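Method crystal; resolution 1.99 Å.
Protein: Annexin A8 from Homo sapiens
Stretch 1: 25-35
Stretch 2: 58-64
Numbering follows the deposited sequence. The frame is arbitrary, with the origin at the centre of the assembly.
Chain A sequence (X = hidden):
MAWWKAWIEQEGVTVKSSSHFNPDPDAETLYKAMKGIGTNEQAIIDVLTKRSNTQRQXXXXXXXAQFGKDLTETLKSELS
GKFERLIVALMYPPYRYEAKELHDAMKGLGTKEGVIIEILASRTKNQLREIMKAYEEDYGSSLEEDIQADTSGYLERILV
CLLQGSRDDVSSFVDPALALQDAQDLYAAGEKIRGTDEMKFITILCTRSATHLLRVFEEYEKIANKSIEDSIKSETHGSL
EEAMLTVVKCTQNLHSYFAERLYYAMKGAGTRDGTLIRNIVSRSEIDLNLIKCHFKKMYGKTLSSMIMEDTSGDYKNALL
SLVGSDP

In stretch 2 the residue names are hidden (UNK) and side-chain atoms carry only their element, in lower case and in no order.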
# COMPACT_ATOMS: atom_id res chain seq x y z
N PRO A 25 17.06 12.11 23.94
CA PRO A 25 17.81 10.89 24.27
C PRO A 25 17.83 9.86 23.15
O PRO A 25 18.85 9.26 22.91
CB PRO A 25 17.04 10.31 25.48
CG PRO A 25 16.27 11.46 26.04
CD PRO A 25 15.98 12.38 24.90
N ASP A 26 16.70 9.67 22.47
CA ASP A 26 16.65 8.76 21.33
C ASP A 26 17.60 9.21 20.21
O ASP A 26 18.28 8.40 19.60
CB ASP A 26 15.22 8.65 20.79
CG ASP A 26 14.33 7.76 21.65
OD1 ASP A 26 13.10 7.93 21.61
OD2 ASP A 26 14.76 6.86 22.39
N ALA A 27 17.62 10.50 19.93
CA ALA A 27 18.54 11.05 18.93
C ALA A 27 19.97 10.74 19.33
O ALA A 27 20.78 10.35 18.51
CB ALA A 27 18.34 12.56 18.77
N GLU A 28 20.28 10.91 20.61
CA GLU A 28 21.61 10.59 21.12
C GLU A 28 21.94 9.10 21.02
O GLU A 28 23.07 8.74 20.70
CB GLU A 28 21.77 11.06 22.57
CG GLU A 28 23.23 11.16 22.99
CD GLU A 28 23.38 11.54 24.44
OE1 GLU A 28 22.82 10.83 25.29
OE2 GLU A 28 24.05 12.56 24.72
N THR A 29 20.97 8.24 21.27
CA THR A 29 21.20 6.82 21.09
C THR A 29 21.58 6.50 19.65
O THR A 29 22.49 5.73 19.40
CB THR A 29 19.95 6.04 21.48
OG1 THR A 29 19.69 6.22 22.86
CG2 THR A 29 20.19 4.54 21.34
N LEU A 30 20.87 7.08 18.69
CA LEU A 30 21.16 6.83 17.28
C LEU A 30 22.54 7.37 16.89
O LEU A 30 23.28 6.72 16.16
CB LEU A 30 20.09 7.44 16.39
CG LEU A 30 18.69 6.86 16.53
CD1 LEU A 30 17.72 7.64 15.67
CD2 LEU A 30 18.69 5.39 16.17
N TYR A 31 22.88 8.55 17.39
CA TYR A 31 24.19 9.14 17.18
C TYR A 31 25.31 8.19 17.64
O TYR A 31 26.22 7.87 16.88
CB TYR A 31 24.27 10.48 17.91
CG TYR A 31 25.61 11.19 17.81
CD1 TYR A 31 25.97 11.88 16.65
CD2 TYR A 31 26.50 11.18 18.88
CE1 TYR A 31 27.20 12.55 16.56
CE2 TYR A 31 27.73 11.84 18.80
CZ TYR A 31 28.07 12.52 17.64
OH TYR A 31 29.28 13.18 17.56
N LYS A 32 25.22 7.71 18.87
CA LYS A 32 26.21 6.81 19.43
C LYS A 32 26.27 5.49 18.64
O LYS A 32 27.33 4.90 18.49
CB LYS A 32 25.88 6.53 20.89
CG LYS A 32 26.05 7.75 21.79
CD LYS A 32 25.77 7.43 23.25
CE LYS A 32 27.07 7.34 24.06
NZ LYS A 32 28.05 6.35 23.48
N ALA A 33 25.12 5.07 18.12
CA ALA A 33 25.03 3.82 17.38
C ALA A 33 25.78 3.88 16.05
O ALA A 33 26.21 2.85 15.55
CB ALA A 33 23.57 3.45 17.13
N MET A 34 25.92 5.06 15.46
CA MET A 34 26.53 5.20 14.14
C MET A 34 27.88 5.92 14.13
O MET A 34 28.63 5.82 13.15
CB MET A 34 25.56 5.93 13.22
CG MET A 34 24.29 5.14 13.01
SD MET A 34 23.19 5.87 11.85
CE MET A 34 22.47 7.14 12.84
N LYS A 35 28.17 6.62 15.22
CA LYS A 35 29.38 7.43 15.35
C LYS A 35 30.59 6.52 15.38
O LYS A 35 30.55 5.41 15.93
CB LYS A 35 29.28 8.29 16.63
CG LYS A 35 30.59 8.88 17.16
CD LYS A 35 30.40 9.54 18.53
CE LYS A 35 31.62 9.33 19.45
NZ LYS A 35 31.68 10.35 20.56
N UNK A 58 10.17 13.82 15.20
CA UNK A 58 10.72 14.62 16.29
C UNK A 58 12.17 14.24 16.57
O UNK A 58 13.02 15.10 16.78
o UNK A 58 6.81 13.70 18.70
n UNK A 58 7.84 15.40 19.73
c UNK A 58 9.88 14.44 17.56
c UNK A 58 8.45 14.92 17.43
c UNK A 58 7.63 14.62 18.69
N UNK A 59 12.45 12.94 16.56
CA UNK A 59 13.81 12.43 16.71
C UNK A 59 14.72 12.96 15.58
O UNK A 59 15.84 13.39 15.84
c UNK A 59 12.84 8.93 18.07
c UNK A 59 13.81 10.89 16.76
c UNK A 59 13.17 10.40 18.07
c UNK A 59 15.22 10.35 16.69
N UNK A 60 14.23 12.94 14.35
CA UNK A 60 15.00 13.46 13.21
C UNK A 60 15.35 14.93 13.41
O UNK A 60 16.50 15.34 13.16
c UNK A 60 14.23 13.26 11.90
N UNK A 61 14.39 15.72 13.88
CA UNK A 61 14.62 17.15 14.11
C UNK A 61 15.65 17.39 15.22
O UNK A 61 16.54 18.24 15.08
c UNK A 61 12.08 20.08 14.41
c UNK A 61 13.31 17.86 14.45
n UNK A 61 11.49 22.52 14.59
c UNK A 61 12.00 21.31 15.32
c UNK A 61 13.44 19.38 14.47
N UNK A 62 15.52 16.65 16.31
CA UNK A 62 16.46 16.73 17.41
C UNK A 62 17.86 16.30 16.99
O UNK A 62 18.84 16.89 17.41
c UNK A 62 16.00 15.87 18.60
o UNK A 62 17.00 15.80 19.60
N UNK A 63 17.94 15.27 16.15
CA UNK A 63 19.21 14.75 15.66
C UNK A 63 19.94 15.81 14.84
O UNK A 63 21.14 15.96 14.98
c UNK A 63 21.84 11.02 14.74
c UNK A 63 22.50 11.39 13.58
c UNK A 63 18.96 13.49 14.83
c UNK A 63 22.02 12.45 12.82
c UNK A 63 20.70 11.70 15.15
c UNK A 63 20.87 13.13 13.22
c UNK A 63 20.21 12.77 14.40
N UNK A 64 19.21 16.54 14.00
CA UNK A 64 19.82 17.55 13.14
C UNK A 64 20.25 18.79 13.94
O UNK A 64 21.31 19.38 13.66
c UNK A 64 19.59 18.69 10.86
c UNK A 64 18.88 17.96 12.02
c UNK A 64 17.80 18.01 9.16
c UNK A 64 18.59 19.17 9.79
n UNK A 64 17.27 18.31 7.79

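Position 58 carries five side-chain atoms: three carbons in a row, the third bonded to one oxygen and one nitrogen. A chain of that length ending in an amide is glutamine. Its side chain stays more than 8 Å from stretch 1, so Q58 belongs to the helix but not to the contact.

Position 59 has four carbons and no heteroatom. The chain forks at its first carbon, and one arm is two carbons long, the other one. Branching at CB with unequal arms excludes valine and leucine and identifies isoleucine. I59 points its CA-to-CB bond toward the first helix, with chi1 m and chi2 t. Its longer arm ends with CD1 3.6 Å from CB of D26, while the shorter arm places CG2 3.8 Å from CD1 of L30 and 4.4 Å from CB of A27. The closest atom of D26 is its methylene CB, but OD1 of D26 also lies 3.7 Å from CD1 of I59; both carboxylate oxygens are hydrogen-bonded elsewhere in the structure.

Position 60 shows a single carbon, which defines alanine. Its CA-to-CB bond points away from stretch 1, and A60 makes no contact with it.

Position 61 has four carbons in a row ending in nitrogen, the unbranched amine of lysine. K61 is exposed and stays out of reach of the first helix.

Position 62 consists of one carbon followed by one oxygen, hence serine. Its CA-to-CB bond points toward stretch 1, and with chi1 t the OG of S62 lies 3.6 Å from CB of A27. This is packing against a methyl group, which offers no hydrogen-bonding partner; the hydroxyl finds one in a residue just outside the stretches.

Position 63 displays seven carbons: one, then a closed ring of six. With no oxygen on the ring, the residue is phenylalanine rather than tyrosine. The CA-to-CB bond of F63 runs sideways, but chi1 t brings the ring nearer to stretch 1. CD2 is 3.6 Å from O of A27 and CE2 is 3.8 Å from N of Y31, both meeting the ring at its edge. Those two backbone atoms are already paired with each other, N of Y31 donating to O of A27 at 3.0 Å. Farther along the ring, CZ is 4.3 Å from CE of M34.

Position 64 again has four carbons in a row and a terminal nitrogen. K64 is a lysine, out of reach of stretch 1, with its NZ hydrogen-bonded elsewhere in the structure.

The contact works by helix packing without a hydrogen bond across it. The axes approach to 8.4 Å at a crossing angle of -66°, and the small A27 marks the close point, its CA 5.0 Å from CA of F63. I59, S62 and F63, spaced three and one residues apart, bring one side of their helix to the contact. F63 is the knob in a hole formed by A27, L30, Y31 and M34, while I59 packs against D26, A27 and L30. Together the stretches bury 338 Å², counting both sides.

Stretch 2 58-64: QIAKSFK
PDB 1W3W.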